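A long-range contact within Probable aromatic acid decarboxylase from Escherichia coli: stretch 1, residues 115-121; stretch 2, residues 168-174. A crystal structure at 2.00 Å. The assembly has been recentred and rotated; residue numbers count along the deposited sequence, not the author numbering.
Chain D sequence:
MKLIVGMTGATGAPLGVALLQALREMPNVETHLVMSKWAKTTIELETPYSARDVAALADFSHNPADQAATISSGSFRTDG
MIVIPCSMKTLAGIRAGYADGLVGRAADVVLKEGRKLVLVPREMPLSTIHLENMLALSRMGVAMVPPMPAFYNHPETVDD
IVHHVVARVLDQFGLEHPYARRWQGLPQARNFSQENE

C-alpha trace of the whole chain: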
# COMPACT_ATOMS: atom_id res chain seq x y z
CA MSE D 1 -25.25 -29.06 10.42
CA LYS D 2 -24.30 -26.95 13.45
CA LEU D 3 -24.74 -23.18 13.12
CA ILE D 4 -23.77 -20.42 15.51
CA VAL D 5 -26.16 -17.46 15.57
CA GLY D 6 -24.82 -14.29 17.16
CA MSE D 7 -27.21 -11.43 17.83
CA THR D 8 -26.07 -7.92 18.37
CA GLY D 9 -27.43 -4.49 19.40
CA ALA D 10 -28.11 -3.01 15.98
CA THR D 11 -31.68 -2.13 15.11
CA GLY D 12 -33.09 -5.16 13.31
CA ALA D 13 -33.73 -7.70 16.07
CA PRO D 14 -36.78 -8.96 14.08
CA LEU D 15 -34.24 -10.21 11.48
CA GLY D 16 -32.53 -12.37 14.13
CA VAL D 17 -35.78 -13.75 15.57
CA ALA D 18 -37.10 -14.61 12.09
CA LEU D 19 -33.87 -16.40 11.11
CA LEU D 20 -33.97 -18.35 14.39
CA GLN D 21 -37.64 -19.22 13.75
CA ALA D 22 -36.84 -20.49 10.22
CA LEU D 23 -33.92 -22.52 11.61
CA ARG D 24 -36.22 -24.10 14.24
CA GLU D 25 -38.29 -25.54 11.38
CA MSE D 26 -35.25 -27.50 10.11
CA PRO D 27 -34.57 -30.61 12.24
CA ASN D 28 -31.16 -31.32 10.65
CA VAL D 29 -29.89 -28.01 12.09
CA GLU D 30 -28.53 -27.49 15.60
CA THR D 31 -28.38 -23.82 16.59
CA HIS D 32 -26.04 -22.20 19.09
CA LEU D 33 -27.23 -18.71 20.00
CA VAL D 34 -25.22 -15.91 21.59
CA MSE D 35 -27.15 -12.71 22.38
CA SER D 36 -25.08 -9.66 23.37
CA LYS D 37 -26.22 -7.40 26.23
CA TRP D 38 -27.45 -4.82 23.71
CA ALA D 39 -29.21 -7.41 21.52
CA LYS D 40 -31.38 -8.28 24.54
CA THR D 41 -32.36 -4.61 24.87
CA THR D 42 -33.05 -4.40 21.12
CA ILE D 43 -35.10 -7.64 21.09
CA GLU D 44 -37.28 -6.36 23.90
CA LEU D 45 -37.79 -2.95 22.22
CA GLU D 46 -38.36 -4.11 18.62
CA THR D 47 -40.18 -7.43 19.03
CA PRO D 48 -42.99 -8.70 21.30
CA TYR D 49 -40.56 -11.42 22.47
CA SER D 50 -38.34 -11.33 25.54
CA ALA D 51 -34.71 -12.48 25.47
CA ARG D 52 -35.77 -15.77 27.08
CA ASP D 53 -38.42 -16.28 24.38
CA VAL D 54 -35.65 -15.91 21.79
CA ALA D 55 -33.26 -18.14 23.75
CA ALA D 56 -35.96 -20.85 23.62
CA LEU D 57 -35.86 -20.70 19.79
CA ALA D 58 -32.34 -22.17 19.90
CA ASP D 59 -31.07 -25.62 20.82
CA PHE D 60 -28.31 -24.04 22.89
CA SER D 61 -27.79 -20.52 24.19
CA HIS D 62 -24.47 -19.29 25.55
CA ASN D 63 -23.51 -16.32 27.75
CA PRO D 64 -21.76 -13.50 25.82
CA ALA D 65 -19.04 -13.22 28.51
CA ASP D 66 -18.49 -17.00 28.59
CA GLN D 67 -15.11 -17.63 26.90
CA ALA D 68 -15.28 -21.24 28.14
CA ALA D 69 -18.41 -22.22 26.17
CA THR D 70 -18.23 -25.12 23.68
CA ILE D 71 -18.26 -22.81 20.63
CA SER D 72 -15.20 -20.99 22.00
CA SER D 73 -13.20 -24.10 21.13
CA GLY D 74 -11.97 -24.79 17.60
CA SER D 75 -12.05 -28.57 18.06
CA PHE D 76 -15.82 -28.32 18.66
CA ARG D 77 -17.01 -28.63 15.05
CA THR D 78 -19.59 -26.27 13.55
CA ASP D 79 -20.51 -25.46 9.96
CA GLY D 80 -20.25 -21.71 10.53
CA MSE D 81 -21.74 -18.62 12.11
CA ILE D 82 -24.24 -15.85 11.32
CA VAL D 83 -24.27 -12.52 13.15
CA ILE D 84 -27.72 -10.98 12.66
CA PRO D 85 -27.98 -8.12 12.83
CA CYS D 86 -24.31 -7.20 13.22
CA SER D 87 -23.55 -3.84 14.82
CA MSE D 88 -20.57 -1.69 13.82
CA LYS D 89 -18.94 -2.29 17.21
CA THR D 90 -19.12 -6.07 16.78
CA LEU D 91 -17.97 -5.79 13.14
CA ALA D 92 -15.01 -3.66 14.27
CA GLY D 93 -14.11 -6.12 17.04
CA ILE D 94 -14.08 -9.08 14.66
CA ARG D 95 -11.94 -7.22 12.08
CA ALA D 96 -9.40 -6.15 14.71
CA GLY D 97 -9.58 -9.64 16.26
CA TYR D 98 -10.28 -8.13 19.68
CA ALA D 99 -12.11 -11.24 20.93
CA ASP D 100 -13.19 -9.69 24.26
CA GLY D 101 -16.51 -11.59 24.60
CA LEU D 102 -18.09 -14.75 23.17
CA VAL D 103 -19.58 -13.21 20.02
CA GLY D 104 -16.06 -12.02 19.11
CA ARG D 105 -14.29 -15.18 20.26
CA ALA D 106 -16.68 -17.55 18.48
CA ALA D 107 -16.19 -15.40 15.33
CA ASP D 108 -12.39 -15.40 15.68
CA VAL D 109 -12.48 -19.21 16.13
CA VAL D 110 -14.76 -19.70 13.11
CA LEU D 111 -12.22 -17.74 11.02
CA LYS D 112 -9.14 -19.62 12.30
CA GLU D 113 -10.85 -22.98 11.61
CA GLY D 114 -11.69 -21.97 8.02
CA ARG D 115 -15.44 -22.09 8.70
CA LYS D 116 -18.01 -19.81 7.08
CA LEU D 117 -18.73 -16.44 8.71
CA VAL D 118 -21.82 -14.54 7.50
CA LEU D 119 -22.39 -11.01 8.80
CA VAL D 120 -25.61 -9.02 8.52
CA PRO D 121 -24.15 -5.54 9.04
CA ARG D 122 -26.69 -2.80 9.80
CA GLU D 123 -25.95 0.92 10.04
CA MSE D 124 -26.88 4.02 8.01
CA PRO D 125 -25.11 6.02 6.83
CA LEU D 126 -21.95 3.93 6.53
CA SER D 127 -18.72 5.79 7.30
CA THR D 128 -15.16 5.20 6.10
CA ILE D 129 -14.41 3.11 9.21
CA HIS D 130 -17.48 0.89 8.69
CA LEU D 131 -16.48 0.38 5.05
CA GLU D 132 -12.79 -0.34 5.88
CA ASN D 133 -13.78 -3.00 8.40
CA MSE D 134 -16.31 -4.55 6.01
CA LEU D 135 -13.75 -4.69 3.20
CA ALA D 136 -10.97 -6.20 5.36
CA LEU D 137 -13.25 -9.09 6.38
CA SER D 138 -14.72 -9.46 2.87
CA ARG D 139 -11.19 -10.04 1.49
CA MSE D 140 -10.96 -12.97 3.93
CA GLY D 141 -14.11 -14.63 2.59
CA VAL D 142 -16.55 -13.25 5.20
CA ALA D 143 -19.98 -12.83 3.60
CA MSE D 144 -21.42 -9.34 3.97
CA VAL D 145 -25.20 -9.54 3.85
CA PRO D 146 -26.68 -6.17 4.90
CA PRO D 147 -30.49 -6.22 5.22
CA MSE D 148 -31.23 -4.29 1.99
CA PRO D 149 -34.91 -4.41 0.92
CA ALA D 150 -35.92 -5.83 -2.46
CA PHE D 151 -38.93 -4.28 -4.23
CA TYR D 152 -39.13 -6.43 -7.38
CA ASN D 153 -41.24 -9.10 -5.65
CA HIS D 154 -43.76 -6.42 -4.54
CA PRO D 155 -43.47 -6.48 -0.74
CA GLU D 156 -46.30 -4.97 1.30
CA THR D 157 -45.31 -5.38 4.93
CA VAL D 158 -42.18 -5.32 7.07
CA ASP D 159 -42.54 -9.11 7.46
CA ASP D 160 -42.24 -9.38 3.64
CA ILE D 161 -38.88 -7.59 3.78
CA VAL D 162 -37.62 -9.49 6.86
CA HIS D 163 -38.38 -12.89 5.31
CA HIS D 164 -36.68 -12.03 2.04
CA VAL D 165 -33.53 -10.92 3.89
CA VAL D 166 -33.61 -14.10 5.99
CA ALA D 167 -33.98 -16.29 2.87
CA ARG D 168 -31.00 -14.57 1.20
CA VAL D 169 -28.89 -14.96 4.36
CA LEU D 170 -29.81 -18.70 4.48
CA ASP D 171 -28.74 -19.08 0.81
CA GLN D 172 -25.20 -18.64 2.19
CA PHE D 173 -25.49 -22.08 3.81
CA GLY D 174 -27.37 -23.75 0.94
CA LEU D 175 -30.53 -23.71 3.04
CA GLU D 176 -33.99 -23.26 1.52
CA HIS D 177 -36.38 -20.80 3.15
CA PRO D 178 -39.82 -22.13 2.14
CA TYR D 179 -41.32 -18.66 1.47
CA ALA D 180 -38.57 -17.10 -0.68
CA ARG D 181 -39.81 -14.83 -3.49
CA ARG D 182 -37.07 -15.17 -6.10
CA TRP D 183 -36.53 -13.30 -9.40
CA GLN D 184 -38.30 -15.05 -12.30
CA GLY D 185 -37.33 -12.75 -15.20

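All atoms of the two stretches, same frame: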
# COMPACT_ATOMS: atom_id res chain seq x y z
N ARG D 115 -14.00 -21.90 8.80
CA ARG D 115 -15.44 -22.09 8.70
C ARG D 115 -16.10 -20.81 8.20
O ARG D 115 -15.48 -19.74 8.20
CB ARG D 115 -16.02 -22.54 10.05
CG ARG D 115 -15.36 -23.81 10.57
CD ARG D 115 -15.79 -24.26 11.97
NE ARG D 115 -15.02 -25.45 12.36
CZ ARG D 115 -14.77 -25.83 13.61
NH1 ARG D 115 -15.22 -25.12 14.64
NH2 ARG D 115 -14.04 -26.92 13.82
N LYS D 116 -17.35 -20.93 7.75
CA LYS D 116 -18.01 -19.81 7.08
C LYS D 116 -18.55 -18.80 8.09
O LYS D 116 -19.29 -19.16 9.01
CB LYS D 116 -19.14 -20.31 6.16
CG LYS D 116 -19.95 -19.18 5.53
CD LYS D 116 -20.22 -19.44 4.07
CE LYS D 116 -20.27 -18.12 3.30
NZ LYS D 116 -19.10 -17.23 3.64
N LEU D 117 -18.16 -17.54 7.93
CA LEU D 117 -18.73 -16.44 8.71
C LEU D 117 -19.61 -15.55 7.83
O LEU D 117 -19.15 -15.03 6.80
CB LEU D 117 -17.62 -15.63 9.39
CG LEU D 117 -18.03 -14.50 10.34
CD1 LEU D 117 -18.89 -15.02 11.49
CD2 LEU D 117 -16.81 -13.78 10.90
N VAL D 118 -20.87 -15.38 8.23
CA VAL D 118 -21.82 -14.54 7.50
C VAL D 118 -22.27 -13.40 8.41
O VAL D 118 -22.86 -13.64 9.46
CB VAL D 118 -23.05 -15.34 6.99
CG1 VAL D 118 -24.06 -14.42 6.29
CG2 VAL D 118 -22.62 -16.46 6.07
N LEU D 119 -21.99 -12.17 8.01
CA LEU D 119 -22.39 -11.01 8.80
C LEU D 119 -23.57 -10.32 8.17
O LEU D 119 -23.66 -10.24 6.94
CB LEU D 119 -21.21 -10.04 8.90
CG LEU D 119 -20.21 -10.08 10.06
CD1 LEU D 119 -20.17 -11.39 10.85
CD2 LEU D 119 -18.81 -9.65 9.59
N VAL D 120 -24.46 -9.79 9.00
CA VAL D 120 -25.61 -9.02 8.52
C VAL D 120 -25.42 -7.61 9.08
O VAL D 120 -26.06 -7.23 10.06
CB VAL D 120 -26.97 -9.69 8.95
CG1 VAL D 120 -28.17 -8.84 8.53
CG2 VAL D 120 -27.08 -11.11 8.38
N PRO D 121 -24.51 -6.83 8.49
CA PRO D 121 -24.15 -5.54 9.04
C PRO D 121 -25.29 -4.55 8.84
O PRO D 121 -25.86 -4.49 7.75
CB PRO D 121 -22.94 -5.13 8.20
CG PRO D 121 -23.19 -5.78 6.88
CD PRO D 121 -23.79 -7.11 7.23
N ARG D 168 -32.24 -14.88 1.91
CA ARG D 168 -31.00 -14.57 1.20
C ARG D 168 -29.77 -14.77 2.07
O ARG D 168 -28.68 -15.05 1.56
CB ARG D 168 -31.06 -13.16 0.62
CG ARG D 168 -32.24 -12.90 -0.35
CD ARG D 168 -31.91 -12.99 -1.85
NE ARG D 168 -30.93 -14.04 -2.12
CZ ARG D 168 -29.75 -13.86 -2.70
NH1 ARG D 168 -29.36 -12.67 -3.13
NH2 ARG D 168 -28.96 -14.91 -2.86
N VAL D 169 -29.93 -14.60 3.39
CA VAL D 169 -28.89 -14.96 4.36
C VAL D 169 -28.71 -16.49 4.38
O VAL D 169 -27.58 -16.97 4.27
CB VAL D 169 -29.19 -14.40 5.78
CG1 VAL D 169 -28.15 -14.89 6.79
CG2 VAL D 169 -29.23 -12.88 5.77
N LEU D 170 -29.81 -17.23 4.49
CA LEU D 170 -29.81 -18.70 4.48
C LEU D 170 -29.18 -19.32 3.22
O LEU D 170 -28.52 -20.35 3.32
CB LEU D 170 -31.22 -19.24 4.66
CG LEU D 170 -31.73 -19.63 6.05
CD1 LEU D 170 -30.95 -18.97 7.18
CD2 LEU D 170 -33.22 -19.34 6.16
N ASP D 171 -29.39 -18.68 2.07
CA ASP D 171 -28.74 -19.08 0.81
C ASP D 171 -27.24 -19.30 0.99
O ASP D 171 -26.65 -20.15 0.31
CB ASP D 171 -28.97 -18.03 -0.28
CG ASP D 171 -30.32 -18.16 -0.96
OD1 ASP D 171 -31.02 -19.18 -0.73
OD2 ASP D 171 -30.76 -17.30 -1.76
N GLN D 172 -26.63 -18.54 1.90
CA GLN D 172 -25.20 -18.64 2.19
C GLN D 172 -24.79 -20.01 2.73
O GLN D 172 -23.62 -20.40 2.62
CB GLN D 172 -24.77 -17.54 3.16
CG GLN D 172 -24.76 -16.15 2.54
CD GLN D 172 -23.71 -16.02 1.46
OE1 GLN D 172 -22.58 -16.50 1.62
NE2 GLN D 172 -24.08 -15.38 0.35
N PHE D 173 -25.74 -20.73 3.30
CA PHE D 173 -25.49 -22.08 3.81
C PHE D 173 -26.24 -23.16 3.04
O PHE D 173 -26.47 -24.26 3.55
CB PHE D 173 -25.83 -22.15 5.31
CG PHE D 173 -24.87 -21.39 6.18
CD1 PHE D 173 -25.16 -20.09 6.59
CD2 PHE D 173 -23.68 -21.97 6.60
CE1 PHE D 173 -24.27 -19.38 7.39
CE2 PHE D 173 -22.79 -21.26 7.42
CZ PHE D 173 -23.09 -19.97 7.81
N GLY D 174 -26.62 -22.84 1.80
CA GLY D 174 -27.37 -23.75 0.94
C GLY D 174 -28.69 -24.22 1.53
O GLY D 174 -29.17 -25.31 1.21

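How does the first stretch meet the second stretch? Through alternate residues: Lys116, Val118 and Val120 point their CA-to-CB bonds toward it, whereas Leu117 and Leu119 point away, as the up-and-down pleat of an extended chain requires. No hydrogen bond crosses between the stretches, so the 305 Å² of buried surface rests on side-chain packing.

What makes Val118 the centre of the contact? It covers the most surface and touches three residues, spreading its two methyl groups among them. Val118 CG1 lies 4.1 Å from Val169 CG1, while Val118 CG2 lies 3.6 Å from Phe173 CE1 and 3.8 Å from Gln172 CB. One branched side chain thus touches Val169, Gln172 and Phe173 together. Further along the strand, the valine pairing is repeated, with Val120 CG2 3.8 Å from Val169 CG2.

How does Lys116, with its charged end, take part? Its long side chain lies along the second stretch, and its aliphatic part does the packing: Lys116 CG comes 4.0 Å from Phe173 CZ. Farther out, Lys116 CE sits 3.3 Å from Gln172 OE1. This is a close approach of a carbon to an oxygen, and the amino nitrogen NZ makes no hydrogen bond to that amide.

Why can Gln172 and Phe173 both reach the first stretch? Gln172 points its CA-to-CB bond toward it; its CB packs against Val118, and the m, m rotamer, with chi3 at -43°, carries OE1 to the Lys116 side chain. Phe173 leaves the backbone sideways, but the end of its side chain comes nearer, and the ring meets Val118 and Lys116 obliquely. The backbone behind them is held by local hydrogen bonds, from Gln172 N to Val169 O at 3.0 Å and from Phe173 N to Leu170 O at 2.8 Å.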